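Local coordinates for DNA polymerase III subunit beta (Helicobacter pylori 26695, PDB 4S3I), which encircles DNA as a dimeric sliding ring and tethers DNA polymerases and other proteins to it, giving them processivity, at the interface of chains A and B. Numbering follows the deposited sequence. Chains: chain A/B, DNA polymerase III subunit beta.

Contact 1: the interface of chains A and B. Residues chain A 80, 83-84, 105-107; chain B 272, 275, 302-304.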
# COMPACT_ATOMS: atom_id res chain seq x y z
N ILE A 80 -10.38 4.92 -18.51
CA ILE A 80 -10.59 4.33 -19.84
C ILE A 80 -9.27 4.00 -20.54
O ILE A 80 -9.03 2.86 -20.93
CB ILE A 80 -11.41 5.27 -20.73
CG1 ILE A 80 -12.85 5.37 -20.23
CG2 ILE A 80 -11.38 4.80 -22.18
CD1 ILE A 80 -13.67 6.42 -20.97
N CYS A 83 -7.11 1.06 -19.55
CA CYS A 83 -7.66 -0.27 -19.83
C CYS A 83 -7.60 -0.64 -21.31
O CYS A 83 -8.03 -1.72 -21.70
CB CYS A 83 -9.11 -0.37 -19.33
SG CYS A 83 -9.19 -0.57 -17.54
N LEU A 84 -7.05 0.25 -22.14
CA LEU A 84 -7.03 0.04 -23.58
C LEU A 84 -5.80 -0.74 -24.04
O LEU A 84 -4.93 -1.07 -23.23
CB LEU A 84 -7.14 1.37 -24.32
CG LEU A 84 -8.55 1.95 -24.30
CD1 LEU A 84 -8.60 3.31 -24.98
CD2 LEU A 84 -9.51 0.98 -24.98
N SER A 105 -13.10 -0.87 -29.69
CA SER A 105 -13.55 -0.19 -28.48
C SER A 105 -13.91 1.25 -28.76
O SER A 105 -13.23 1.94 -29.52
CB SER A 105 -12.48 -0.25 -27.40
OG SER A 105 -12.10 -1.58 -27.15
N SER A 106 -15.00 1.72 -28.15
CA SER A 106 -15.40 3.12 -28.30
C SER A 106 -16.11 3.66 -27.06
O SER A 106 -16.88 2.95 -26.42
CB SER A 106 -16.27 3.30 -29.54
OG SER A 106 -17.52 2.67 -29.38
N PHE A 107 -15.87 4.93 -26.74
CA PHE A 107 -16.45 5.51 -25.54
C PHE A 107 -16.92 6.91 -25.82
O PHE A 107 -16.43 7.56 -26.75
CB PHE A 107 -15.40 5.60 -24.43
CG PHE A 107 -14.63 4.35 -24.22
CD1 PHE A 107 -13.60 3.99 -25.08
CD2 PHE A 107 -14.92 3.52 -23.14
CE1 PHE A 107 -12.90 2.83 -24.88
CE2 PHE A 107 -14.21 2.37 -22.93
CZ PHE A 107 -13.19 2.02 -23.81
N LEU B 272 -12.73 -3.04 -19.15
CA LEU B 272 -12.81 -1.88 -20.03
C LEU B 272 -14.14 -1.14 -19.86
O LEU B 272 -14.16 0.09 -19.74
CB LEU B 272 -12.64 -2.33 -21.48
CG LEU B 272 -12.53 -1.23 -22.52
CD1 LEU B 272 -11.57 -0.18 -21.99
CD2 LEU B 272 -12.01 -1.77 -23.85
N SER B 275 -14.96 0.77 -16.46
CA SER B 275 -14.42 2.08 -16.20
C SER B 275 -15.56 3.07 -15.99
O SER B 275 -15.41 4.07 -15.29
CB SER B 275 -13.54 2.53 -17.35
OG SER B 275 -14.29 2.69 -18.53
N ALA B 302 -19.56 3.15 -22.79
CA ALA B 302 -18.39 2.34 -23.09
C ALA B 302 -18.87 1.14 -23.87
O ALA B 302 -19.82 0.48 -23.46
CB ALA B 302 -17.70 1.88 -21.79
N LYS B 303 -18.25 0.87 -25.02
CA LYS B 303 -18.56 -0.33 -25.78
C LYS B 303 -17.28 -0.98 -26.25
O LYS B 303 -16.29 -0.29 -26.52
CB LYS B 303 -19.41 -0.00 -27.03
CG LYS B 303 -20.25 1.26 -26.98
CD LYS B 303 -21.29 1.29 -28.11
CE LYS B 303 -20.71 0.80 -29.43
NZ LYS B 303 -21.67 0.89 -30.57
N THR B 304 -17.31 -2.30 -26.37
CA THR B 304 -16.23 -3.00 -27.07
C THR B 304 -16.74 -4.34 -27.54
O THR B 304 -17.81 -4.79 -27.12
CB THR B 304 -14.99 -3.21 -26.18
OG1 THR B 304 -13.88 -3.60 -27.00
CG2 THR B 304 -15.24 -4.29 -25.15

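Contact 2: the interface of chains A and B. Residues chain A 272, 275-276, 301-303; chain B 80, 105-108.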
# COMPACT_ATOMS: atom_id res chain seq x y z
N LEU A 272 16.13 1.01 16.64
CA LEU A 272 16.08 -0.08 17.61
C LEU A 272 15.42 0.37 18.91
O LEU A 272 14.55 -0.32 19.45
CB LEU A 272 17.50 -0.58 17.88
CG LEU A 272 17.63 -1.82 18.75
CD1 LEU A 272 16.61 -2.83 18.27
CD2 LEU A 272 19.03 -2.42 18.67
N SER A 275 11.54 1.28 18.99
CA SER A 275 10.54 0.24 19.07
C SER A 275 9.70 0.43 20.33
O SER A 275 8.54 0.03 20.37
CB SER A 275 11.20 -1.13 19.08
OG SER A 275 11.97 -1.31 20.24
N LEU A 276 10.30 1.06 21.34
CA LEU A 276 9.64 1.20 22.64
C LEU A 276 9.43 2.65 23.11
O LEU A 276 8.85 2.88 24.17
CB LEU A 276 10.40 0.41 23.71
CG LEU A 276 10.37 -1.12 23.61
CD1 LEU A 276 11.02 -1.75 24.84
CD2 LEU A 276 8.93 -1.60 23.45
N THR A 301 11.99 -1.24 28.55
CA THR A 301 13.26 -0.56 28.28
C THR A 301 13.98 -1.12 27.05
O THR A 301 13.86 -2.31 26.74
CB THR A 301 14.25 -0.59 29.48
OG1 THR A 301 14.91 -1.85 29.53
CG2 THR A 301 13.53 -0.34 30.80
N ALA A 302 14.73 -0.26 26.37
CA ALA A 302 15.52 -0.63 25.20
C ALA A 302 16.86 0.06 25.36
O ALA A 302 16.91 1.26 25.61
CB ALA A 302 14.84 -0.17 23.91
N LYS A 303 17.95 -0.70 25.23
CA LYS A 303 19.29 -0.11 25.25
C LYS A 303 20.12 -0.72 24.15
O LYS A 303 19.95 -1.90 23.82
CB LYS A 303 20.01 -0.36 26.59
CG LYS A 303 19.13 -0.59 27.81
CD LYS A 303 19.93 -0.48 29.11
CE LYS A 303 21.30 -1.15 28.99
NZ LYS A 303 22.08 -1.13 30.27
N ILE B 80 10.76 -5.15 18.23
CA ILE B 80 12.15 -5.26 18.68
C ILE B 80 12.97 -6.22 17.81
O ILE B 80 14.00 -5.83 17.26
CB ILE B 80 12.21 -5.75 20.13
CG1 ILE B 80 11.68 -4.67 21.09
CG2 ILE B 80 13.64 -6.14 20.51
CD1 ILE B 80 11.56 -5.16 22.53
N SER B 105 22.94 -5.01 22.41
CA SER B 105 21.55 -4.58 22.57
C SER B 105 20.84 -5.39 23.64
O SER B 105 21.04 -6.61 23.75
CB SER B 105 20.80 -4.72 21.25
OG SER B 105 21.46 -4.01 20.23
N SER B 106 20.02 -4.72 24.44
CA SER B 106 19.24 -5.41 25.46
C SER B 106 17.90 -4.73 25.74
O SER B 106 17.80 -3.51 25.73
CB SER B 106 20.04 -5.55 26.76
OG SER B 106 20.25 -4.30 27.36
N PHE B 107 16.87 -5.52 26.00
CA PHE B 107 15.54 -4.97 26.21
C PHE B 107 14.86 -5.67 27.35
O PHE B 107 15.19 -6.82 27.67
CB PHE B 107 14.67 -5.17 24.97
CG PHE B 107 15.33 -4.77 23.70
CD1 PHE B 107 16.28 -5.59 23.10
CD2 PHE B 107 15.00 -3.57 23.08
CE1 PHE B 107 16.90 -5.22 21.93
CE2 PHE B 107 15.60 -3.20 21.90
CZ PHE B 107 16.55 -4.03 21.33
N LYS B 108 13.88 -5.00 27.94
CA LYS B 108 13.01 -5.63 28.93
C LYS B 108 11.55 -5.34 28.61
O LYS B 108 11.19 -4.22 28.24
CB LYS B 108 13.36 -5.14 30.33
CG LYS B 108 14.66 -5.71 30.88
CD LYS B 108 14.90 -5.28 32.32
CE LYS B 108 14.78 -3.76 32.49
NZ LYS B 108 15.94 -2.98 31.94

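Contact 3: the interface of chains A and B. Residues chain A 76, 80, 108-110; chain B 276, 299-300.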
# COMPACT_ATOMS: atom_id res chain seq x y z
N LYS A 76 -12.09 9.69 -15.22
CA LYS A 76 -12.72 8.74 -16.14
C LYS A 76 -11.85 8.53 -17.39
O LYS A 76 -11.69 7.41 -17.85
CB LYS A 76 -14.13 9.20 -16.54
CG LYS A 76 -15.12 9.22 -15.38
CD LYS A 76 -16.41 9.96 -15.75
CE LYS A 76 -17.34 10.13 -14.55
NZ LYS A 76 -18.04 8.86 -14.19
N ILE A 80 -10.38 4.92 -18.51
CA ILE A 80 -10.59 4.33 -19.84
C ILE A 80 -9.27 4.00 -20.54
O ILE A 80 -9.03 2.86 -20.93
CB ILE A 80 -11.41 5.27 -20.73
CG1 ILE A 80 -12.85 5.37 -20.23
CG2 ILE A 80 -11.38 4.80 -22.18
CD1 ILE A 80 -13.67 6.42 -20.97
N LYS A 108 -17.86 7.38 -25.00
CA LYS A 108 -18.28 8.77 -25.04
C LYS A 108 -18.28 9.36 -23.63
O LYS A 108 -18.72 8.71 -22.68
CB LYS A 108 -19.65 8.90 -25.69
CG LYS A 108 -19.65 8.69 -27.19
CD LYS A 108 -21.03 8.94 -27.80
CE LYS A 108 -22.12 8.15 -27.07
NZ LYS A 108 -22.12 6.68 -27.37
N LEU A 109 -17.78 10.59 -23.51
CA LEU A 109 -17.83 11.30 -22.24
C LEU A 109 -18.29 12.73 -22.50
O LEU A 109 -17.95 13.32 -23.52
CB LEU A 109 -16.47 11.28 -21.52
CG LEU A 109 -16.03 9.96 -20.90
CD1 LEU A 109 -14.60 10.03 -20.38
CD2 LEU A 109 -16.98 9.57 -19.78
N PRO A 110 -19.08 13.28 -21.57
CA PRO A 110 -19.64 14.61 -21.81
C PRO A 110 -18.58 15.70 -21.60
O PRO A 110 -17.74 15.58 -20.70
CB PRO A 110 -20.73 14.72 -20.75
CG PRO A 110 -20.22 13.84 -19.58
CD PRO A 110 -19.46 12.72 -20.25
N LEU B 276 -16.71 2.77 -16.60
CA LEU B 276 -17.84 3.70 -16.57
C LEU B 276 -19.13 3.14 -15.94
O LEU B 276 -20.13 3.86 -15.84
CB LEU B 276 -18.14 4.22 -17.99
CG LEU B 276 -17.11 5.14 -18.63
CD1 LEU B 276 -17.64 5.70 -19.95
CD2 LEU B 276 -16.76 6.28 -17.67
N SER B 299 -25.03 10.21 -20.71
CA SER B 299 -23.95 10.81 -21.51
C SER B 299 -22.58 10.11 -21.38
O SER B 299 -21.63 10.52 -22.04
CB SER B 299 -23.80 12.32 -21.26
OG SER B 299 -24.83 13.06 -21.90
N GLU B 300 -22.49 9.06 -20.56
CA GLU B 300 -21.26 8.29 -20.48
C GLU B 300 -21.53 6.91 -21.02
O GLU B 300 -22.43 6.23 -20.54
CB GLU B 300 -20.73 8.25 -19.05
CG GLU B 300 -20.39 9.64 -18.52
CD GLU B 300 -19.94 9.66 -17.07
OE1 GLU B 300 -19.70 8.57 -16.49
OE2 GLU B 300 -19.82 10.77 -16.51

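Contact 1: the interface of chains A and B
B:Leu272 presses its forked tip against A:Phe107, A:Cys83 and A:Ser105 of the other subunit. The protein belongs to the beta subunit family of DNA polymerase III, sliding rings on DNA. Here the N-terminal domain of chain A meets the C-terminal domain of chain B in the head-to-tail ring. From CB the B:Leu272 side chain leaves helix 263-273 with CG anti to the backbone N (chi1 -173°). CG of B:Leu272 lies 3.6 Å from CZ of the A:Phe107 ring. CD1 of B:Leu272 comes tighter to CZ of A:Phe107, at 3.3 Å. CD1 of B:Leu272 also touches CB of A:Cys83 at 3.6 Å and brushes the CD2 methyl of A:Leu84. The other branch, CD2 of B:Leu272, lies 3.3 Å from the hydroxyl OG of A:Ser105. OG of A:Ser105 is hydrogen-bonded to OG1 of B:Thr304 at 2.7 Å, direction undecided. CG2 of A:Ile80, in the same chain, lies over the centre of one A:Phe107 ring face. The backbone O of B:Leu272 lies in plane at the ring edge. CD2 of A:Phe107 meets CB of B:Ala302 at 3.5 Å. Strand 105-110 of chain A and strand 301-307 of chain B pair antiparallel. A:Ser106 N donates to B:Lys303 O at 2.9 Å, and B:Lys303 N donates to A:Ser106 O at 2.9 Å.

Contact 2: the interface of chains A and B
B:Lys108 reaches A:Thr301 because its chain bends twice near the tip (chi3 -51°, chi4 -74°). A:Thr301 holds its hydroxyl between its own backbone N and carbonyl carbon (chi1 80°). The two side chains meet at an oblique angle. The ammonium NZ of B:Lys108 donates to OG1 of A:Thr301 at 2.9 Å. The methyl CG2 of A:Thr301 lies alongside this tip, 4.0 Å from CE of B:Lys108. The two backbones also pair as antiparallel strands. B:Lys108 N donates to A:Thr301 O at 2.9 Å, and A:Thr301 N returns a bond to B:Lys108 O at 3.1 Å. The pairing continues along the strands through A:Lys303 and B:Ser106. There the A:Lys303 chain passes the serine hydroxyl, with CE of A:Lys303 3.7 Å from OG of B:Ser106. The ammonium groups of A:Lys303 and B:Lys108 stand 6.6 Å apart, NZ to NZ, so they may repel each other mildly. At the helical side, OG of A:Ser275 donates to the backbone O of A:Leu272 at 2.9 Å, almost in line with the carbonyl bond. OG of A:Ser275 also lies 3.5 Å from CG1 of B:Ile80. The B:Phe107 ring puts CZ against the CD1 branch of A:Leu272 and CD2 against CB of A:Ala302. Backbone pairing and side-chain contacts together join the C-terminal domain of chain A to the N-terminal domain of chain B and help close the ring around DNA.

Contact 3: the interface of chains A and B
A:Lys76 and B:Glu300 form a salt bridge across the subunit boundary of this sliding-ring family. A:Lys76 comes from helix 74-82 and B:Glu300 from the loop just before strand 301-307. Their side chains cross at about a right angle. The ammonium NZ of A:Lys76 donates to OE1 of the B:Glu300 carboxylate at 2.9 Å. It arrives on the syn side of that oxygen, 19° out of the carboxylate plane. The last bond of A:Lys76 is bent (chi4 -75°), which turns NZ toward OE1. The second oxygen, OE2 of B:Glu300, is farther from NZ of A:Lys76, at 3.5 Å. The glutamate stays extended beyond CG (chi2 177°), which carries its carboxylate out to the lysine tip.

The stem of the glutamate makes apolar contacts. CG of B:Glu300 touches CD2 of A:Leu109 at 3.6 Å and the ring carbon CD of A:Pro110 at 3.7 Å. B:Leu276 wedges in from the loop after helix 263-273. CD2 of B:Leu276 meets CD2 of A:Leu109 at 3.9 Å and CG of A:Lys76 at 4.1 Å. Its CD1 branch approaches the CD1 methyl of A:Ile80. At the far end, CB of A:Pro110 packs against CB of B:Ser299 at 3.9 Å.

Contact 1 and contact 3 are neighbouring parts of one boundary, with C-alpha centres about 9 Å apart. They share A:Ile80, and both draw on helix 74-82 and strand 105-110 of chain A. Contact 2 belongs to the opposite boundary, about 55 Å from contact 1 and 56 Å from contact 3, centre to centre. It uses the same kinds of elements with the chains exchanged. Each subunit therefore offers its N-terminal domain at one boundary and its C-terminal domain at the other. Two such two-fold related joints close the dimer into a ring.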